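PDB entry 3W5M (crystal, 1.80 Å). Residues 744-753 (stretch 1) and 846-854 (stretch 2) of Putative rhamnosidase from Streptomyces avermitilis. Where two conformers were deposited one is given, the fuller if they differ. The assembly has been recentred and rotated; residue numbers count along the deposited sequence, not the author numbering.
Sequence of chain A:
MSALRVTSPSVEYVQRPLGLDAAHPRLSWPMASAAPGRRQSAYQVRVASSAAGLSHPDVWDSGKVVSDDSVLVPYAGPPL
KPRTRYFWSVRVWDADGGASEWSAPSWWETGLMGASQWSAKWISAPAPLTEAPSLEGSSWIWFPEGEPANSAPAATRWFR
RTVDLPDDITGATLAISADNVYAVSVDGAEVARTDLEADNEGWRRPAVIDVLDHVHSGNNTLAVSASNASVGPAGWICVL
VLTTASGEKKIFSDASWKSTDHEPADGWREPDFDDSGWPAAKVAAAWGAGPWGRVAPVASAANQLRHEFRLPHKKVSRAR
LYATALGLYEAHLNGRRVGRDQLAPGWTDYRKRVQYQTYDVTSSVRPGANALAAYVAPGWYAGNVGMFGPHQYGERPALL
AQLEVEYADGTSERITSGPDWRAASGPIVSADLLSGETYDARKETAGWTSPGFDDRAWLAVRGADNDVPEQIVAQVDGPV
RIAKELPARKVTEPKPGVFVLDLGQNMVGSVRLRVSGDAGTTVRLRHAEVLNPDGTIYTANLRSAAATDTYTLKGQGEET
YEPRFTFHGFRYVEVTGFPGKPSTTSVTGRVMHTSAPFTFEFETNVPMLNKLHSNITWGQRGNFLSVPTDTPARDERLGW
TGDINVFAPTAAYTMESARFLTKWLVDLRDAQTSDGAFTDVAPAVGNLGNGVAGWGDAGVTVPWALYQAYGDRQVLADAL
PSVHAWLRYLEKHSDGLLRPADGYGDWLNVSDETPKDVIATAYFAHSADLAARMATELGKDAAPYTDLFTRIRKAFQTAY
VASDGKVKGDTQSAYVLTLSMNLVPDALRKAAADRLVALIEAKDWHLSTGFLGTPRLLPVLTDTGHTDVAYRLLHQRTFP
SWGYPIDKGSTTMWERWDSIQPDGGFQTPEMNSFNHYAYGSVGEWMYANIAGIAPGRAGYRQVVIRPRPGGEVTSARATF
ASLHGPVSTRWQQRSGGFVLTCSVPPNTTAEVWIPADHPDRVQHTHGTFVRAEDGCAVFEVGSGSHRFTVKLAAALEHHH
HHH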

# COMPACT_ATOMS: atom_id res chain seq x y z
N TYR A 744 16.54 -14.14 -4.66
CA TYR A 744 15.93 -14.58 -3.42
C TYR A 744 15.56 -16.06 -3.40
O TYR A 744 15.51 -16.67 -2.34
CB TYR A 744 14.73 -13.68 -3.08
CG TYR A 744 15.09 -12.22 -3.01
CD1 TYR A 744 15.95 -11.74 -2.00
CD2 TYR A 744 14.59 -11.32 -3.94
CE1 TYR A 744 16.28 -10.40 -1.93
CE2 TYR A 744 14.93 -9.98 -3.89
CZ TYR A 744 15.77 -9.52 -2.88
OH TYR A 744 16.10 -8.19 -2.85
N GLY A 745 15.31 -16.64 -4.58
CA GLY A 745 14.86 -18.03 -4.71
C GLY A 745 13.47 -18.26 -4.16
O GLY A 745 12.64 -17.32 -4.07
N ASP A 746 13.22 -19.50 -3.76
CA ASP A 746 11.97 -19.88 -3.13
C ASP A 746 11.98 -19.40 -1.67
O ASP A 746 11.93 -20.19 -0.73
CB ASP A 746 11.69 -21.40 -3.25
CG ASP A 746 10.28 -21.78 -2.82
OD1 ASP A 746 9.33 -21.00 -3.09
OD2 ASP A 746 10.10 -22.86 -2.20
N TRP A 747 12.02 -18.08 -1.52
CA TRP A 747 12.06 -17.38 -0.23
C TRP A 747 11.21 -18.00 0.88
O TRP A 747 10.02 -18.24 0.71
CB TRP A 747 11.63 -15.93 -0.47
CG TRP A 747 11.91 -14.96 0.64
CD1 TRP A 747 10.99 -14.30 1.42
CD2 TRP A 747 13.19 -14.49 1.05
NE1 TRP A 747 11.63 -13.47 2.30
CE2 TRP A 747 12.99 -13.57 2.10
CE3 TRP A 747 14.50 -14.78 0.64
CZ2 TRP A 747 14.05 -12.93 2.74
CZ3 TRP A 747 15.54 -14.15 1.28
CH2 TRP A 747 15.31 -13.22 2.32
N LEU A 748 11.82 -18.21 2.05
CA LEU A 748 11.11 -18.70 3.25
C LEU A 748 10.45 -20.08 3.07
O LEU A 748 9.43 -20.38 3.68
CB LEU A 748 10.14 -17.61 3.80
CG LEU A 748 10.86 -16.34 4.24
CD1 LEU A 748 9.86 -15.24 4.59
CD2 LEU A 748 11.76 -16.63 5.44
N ASN A 749 11.04 -20.92 2.23
CA ASN A 749 10.71 -22.36 2.23
C ASN A 749 10.99 -22.98 3.62
O ASN A 749 11.79 -22.42 4.39
CB ASN A 749 11.54 -23.07 1.15
CG ASN A 749 13.04 -22.98 1.40
OD1 ASN A 749 13.56 -23.66 2.29
ND2 ASN A 749 13.73 -22.17 0.61
N VAL A 750 10.38 -24.13 3.91
CA VAL A 750 10.60 -24.84 5.19
C VAL A 750 11.71 -25.88 5.02
O VAL A 750 11.43 -27.05 4.74
CB VAL A 750 9.32 -25.57 5.68
CG1 VAL A 750 9.45 -25.95 7.16
CG2 VAL A 750 8.07 -24.73 5.46
N SER A 751 12.96 -25.43 5.21
CA SER A 751 14.16 -26.26 5.08
C SER A 751 14.12 -27.21 3.88
O SER A 751 14.27 -28.43 4.02
CB SER A 751 14.45 -27.03 6.38
OG SER A 751 15.69 -27.71 6.28
N ASP A 752 13.90 -26.63 2.70
CA ASP A 752 13.81 -27.39 1.45
C ASP A 752 14.20 -26.38 0.38
O ASP A 752 13.35 -25.89 -0.36
CB ASP A 752 12.36 -27.89 1.26
CG ASP A 752 12.24 -29.08 0.30
OD1 ASP A 752 13.23 -29.80 0.08
OD2 ASP A 752 11.11 -29.32 -0.22
N GLU A 753 15.50 -26.06 0.33
CA GLU A 753 16.02 -24.98 -0.51
C GLU A 753 16.29 -25.37 -1.97
O GLU A 753 17.23 -26.11 -2.26
CB GLU A 753 17.29 -24.39 0.12
CG GLU A 753 17.95 -23.26 -0.68
CD GLU A 753 17.32 -21.88 -0.43
OE1 GLU A 753 16.56 -21.72 0.56
OE2 GLU A 753 17.60 -20.95 -1.23
N HIS A 846 2.86 -32.59 4.77
CA HIS A 846 3.03 -31.14 4.93
C HIS A 846 3.76 -30.59 3.73
O HIS A 846 4.64 -31.24 3.16
CB HIS A 846 3.83 -30.77 6.20
CG HIS A 846 3.14 -31.09 7.49
ND1 HIS A 846 3.16 -32.35 8.05
CD2 HIS A 846 2.44 -30.31 8.35
CE1 HIS A 846 2.48 -32.34 9.18
NE2 HIS A 846 2.04 -31.11 9.39
N LEU A 847 3.41 -29.37 3.35
CA LEU A 847 4.14 -28.66 2.33
C LEU A 847 5.53 -28.26 2.83
O LEU A 847 5.79 -28.24 4.02
CB LEU A 847 3.35 -27.41 1.88
CG LEU A 847 3.05 -26.30 2.90
CD1 LEU A 847 4.26 -25.40 3.13
CD2 LEU A 847 1.87 -25.49 2.39
N SER A 848 6.42 -27.92 1.91
CA SER A 848 7.71 -27.39 2.30
C SER A 848 8.07 -26.15 1.48
O SER A 848 9.18 -25.61 1.58
CB SER A 848 8.79 -28.45 2.13
OG SER A 848 9.05 -28.61 0.76
N THR A 849 7.12 -25.70 0.68
CA THR A 849 7.39 -24.64 -0.31
C THR A 849 7.47 -23.24 0.31
O THR A 849 6.75 -22.96 1.27
CB THR A 849 6.27 -24.63 -1.37
OG1 THR A 849 4.99 -24.65 -0.72
CG2 THR A 849 6.36 -25.90 -2.22
N GLY A 850 8.30 -22.38 -0.27
CA GLY A 850 8.35 -20.93 0.04
C GLY A 850 7.45 -20.05 -0.85
O GLY A 850 6.44 -20.52 -1.37
N PHE A 851 7.85 -18.78 -1.02
CA PHE A 851 7.05 -17.79 -1.76
C PHE A 851 6.70 -18.16 -3.19
O PHE A 851 5.58 -17.91 -3.62
CB PHE A 851 7.74 -16.41 -1.78
CG PHE A 851 7.46 -15.59 -0.54
CD1 PHE A 851 7.20 -16.21 0.69
CD2 PHE A 851 7.46 -14.21 -0.60
CE1 PHE A 851 6.93 -15.46 1.84
CE2 PHE A 851 7.20 -13.45 0.54
CZ PHE A 851 6.94 -14.08 1.76
N LEU A 852 7.66 -18.75 -3.90
CA LEU A 852 7.51 -19.02 -5.33
C LEU A 852 6.81 -20.35 -5.62
O LEU A 852 6.02 -20.45 -6.57
CB LEU A 852 8.86 -18.97 -6.01
CG LEU A 852 9.58 -17.64 -6.09
CD1 LEU A 852 10.88 -17.87 -6.86
CD2 LEU A 852 8.71 -16.60 -6.77
N GLY A 853 7.11 -21.36 -4.81
CA GLY A 853 6.44 -22.66 -4.88
C GLY A 853 5.01 -22.70 -4.39
O GLY A 853 4.18 -23.38 -5.00
N THR A 854 4.70 -22.00 -3.30
CA THR A 854 3.37 -22.11 -2.69
C THR A 854 2.16 -21.79 -3.58
O THR A 854 1.18 -22.52 -3.55
CB THR A 854 3.29 -21.34 -1.35
OG1 THR A 854 4.24 -21.91 -0.44
CG2 THR A 854 1.87 -21.40 -0.71

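The carboxylate of Asp-746 anchors the contact by accepting hydrogen bonds from the backbone NH groups of Gly-850, Leu-852 and Gly-853 in stretch 2. Asp-746 OD2 accepts from Gly-850 N (2.7 Å), while Asp-746 OD1 accepts from Gly-853 N (2.8 Å) almost linearly and, more weakly, from Leu-852 N (2.9 Å, 129° at the hydrogen). Three amides thus converge on one negative charge. A second carboxylate, Asp-752, takes a very short hydrogen bond from the hydroxyl of Ser-848 (OG to OD2, 2.4 Å).

Between these side-chain anchors the backbones bond directly. The amide of Phe-851 donates to the carbonyl of Trp-747 (N to O, 2.8 Å), and that of Val-750 donates to the carbonyl of Ser-848 (N to O, 3.0 Å). Residues 746-749 form a type II β turn closed by Asn-749 N to Asp-746 O at 3.2 Å; the Asn-749 side chain reinforces it through ND2 to Asp-746 O (3.0 Å) and also accepts a hydrogen bond from the amide of Asp-752 (N to OD1, 3.0 Å), tying the turn to the backbone of the residue that carries the second carboxylate.

The CA traces come closest at Gly-850, whose CA lies 3.5 Å from both the N and the CA of Asn-749 and makes a CA-H...O contact with Trp-747 O at 3.2 Å. Absence of a side chain permits this approach: a β-carbon here would clash with the carbonyl oxygens of Asp-746 and Trp-747 and with the amide nitrogen of Asn-749.

Apolar packing adds to these bonds. Trp-747 directs its edge at the face of Phe-851, with Trp-747 CD1 4.0 Å from Phe-851 CE2 and the planes at 80°. Leu-748 CD1 also reaches this ring, 4.0 Å from Phe-851 CE1. Separately, the Leu-852 CD1 methyl lies against a carbonyl oxygen, 3.3 Å from Gly-745 O.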